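PDB 2EF4: arginase from Thermus thermophilus, which hydrolyses L-arginine to L-ornithine and urea, using a pair of manganese ions in each subunit. Local coordinates for the interface of chains A and B. Numbering follows the deposited sequence. Chains: chain A/B, Arginase.

The interface of chains A and B. Residues chain A 187-189, 193; chain B 247, 288-289.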
# COMPACT_ATOMS: atom_id res chain seq x y z
N THR A 187 1.26 -31.16 8.39
CA THR A 187 1.05 -30.16 7.34
C THR A 187 -0.09 -29.26 7.79
O THR A 187 -0.69 -29.50 8.84
CB THR A 187 0.65 -30.81 6.00
OG1 THR A 187 -0.70 -31.27 6.09
CG2 THR A 187 1.57 -31.99 5.68
N MET A 188 -0.38 -28.22 7.01
CA MET A 188 -1.47 -27.31 7.34
C MET A 188 -2.79 -28.05 7.44
O MET A 188 -3.72 -27.56 8.08
CB MET A 188 -1.59 -26.18 6.32
CG MET A 188 -0.54 -25.07 6.45
SD MET A 188 -0.40 -24.39 8.13
CE MET A 188 -2.03 -23.73 8.39
N HIS A 189 -2.88 -29.22 6.81
CA HIS A 189 -4.10 -30.03 6.86
C HIS A 189 -4.32 -30.46 8.30
O HIS A 189 -5.44 -30.39 8.82
CB HIS A 189 -3.99 -31.28 6.00
CG HIS A 189 -4.01 -31.03 4.53
ND1 HIS A 189 -2.98 -31.39 3.69
CD2 HIS A 189 -4.97 -30.49 3.73
CE1 HIS A 189 -3.29 -31.09 2.44
NE2 HIS A 189 -4.50 -30.54 2.44
N ARG A 193 -7.13 -29.43 11.23
CA ARG A 193 -7.93 -30.48 11.85
C ARG A 193 -7.77 -30.56 13.38
O ARG A 193 -8.76 -30.57 14.11
CB ARG A 193 -7.56 -31.83 11.24
CG ARG A 193 -8.69 -32.55 10.51
CD ARG A 193 -9.12 -31.87 9.20
NE ARG A 193 -8.15 -31.97 8.10
CZ ARG A 193 -7.51 -33.09 7.76
NH1 ARG A 193 -7.71 -34.22 8.42
NH2 ARG A 193 -6.68 -33.09 6.72
N GLU B 247 -11.80 -29.47 0.54
CA GLU B 247 -11.20 -30.78 0.78
C GLU B 247 -12.26 -31.78 1.22
O GLU B 247 -12.36 -32.87 0.65
CB GLU B 247 -10.12 -30.67 1.86
CG GLU B 247 -8.74 -30.27 1.35
CD GLU B 247 -7.96 -29.45 2.36
OE1 GLU B 247 -8.15 -29.68 3.57
OE2 GLU B 247 -7.15 -28.60 1.94
N ARG B 288 -3.78 -32.21 -2.48
CA ARG B 288 -3.43 -32.28 -1.06
C ARG B 288 -1.97 -31.87 -0.92
O ARG B 288 -1.21 -31.96 -1.88
CB ARG B 288 -3.61 -33.70 -0.52
CG ARG B 288 -4.95 -34.35 -0.83
CD ARG B 288 -5.38 -35.29 0.28
NE ARG B 288 -6.31 -34.65 1.21
CZ ARG B 288 -5.99 -34.21 2.42
NH1 ARG B 288 -6.92 -33.63 3.17
NH2 ARG B 288 -4.75 -34.34 2.88
N ILE B 289 -1.58 -31.42 0.27
CA ILE B 289 -0.20 -31.02 0.48
C ILE B 289 0.72 -32.21 0.23
O ILE B 289 1.75 -32.07 -0.42
CB ILE B 289 0.02 -30.47 1.89
CG1 ILE B 289 -0.71 -29.14 2.04
CG2 ILE B 289 1.52 -30.30 2.17
CD1 ILE B 289 -0.81 -28.66 3.45
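A:Thr187 OG1, the threonine hydroxyl, accepts the backbone N-H of A:His189 (N to OG1 3.1 Å) and lies against the B:Ile289 CD1 methyl of the other chain. The threonine thus caps the N-terminus of helix 188-194. The imidazole of A:His189 projects from the first turn of the helix and does most of the touching.

The partner chain takes it from both faces. On one side B:Arg288 reaches over it with one end of its guanidinium, NH2 lying 3.5 Å above the imidazole plane of A:His189 and over its centre, the planes tilted by 31°: a cation-pi contact. On the opposite face comes the end of B:Ile289, its CD1 3.9 Å from the centroid of the A:His189 ring. With CG1 beside its own backbone N (chi1 -69°), the isoleucine slips past the imidazole, and CD1 goes on to the A:Met188 N at the start of the helix, 3.6 Å away.

At the rim, the B:Glu247 carboxylate meets the CD2-NE2 edge steeply, its plane turned 71° from the ring, with B:Glu247 OE2 3.3 Å from A:His189 NE2. Elsewhere on the rim, A:His189 CE1 is modelled too close to the backbone N of B:Ile289, so the ring may be turned over, and the naming of its carbons and nitrogens is doubtful, the NE2 beside B:Glu247 included.

Beyond the ring, A:Arg193 NH2 comes within 3.6 Å of B:Arg288 NH1, the guanidiniums nearly perpendicular; nearby B:Glu247 probably eases their like charges. The patch docks a helix start of one subunit onto the C-terminal tail and helix 239-252 of another, and probably helps hold the hexamer of the deposited assembly together.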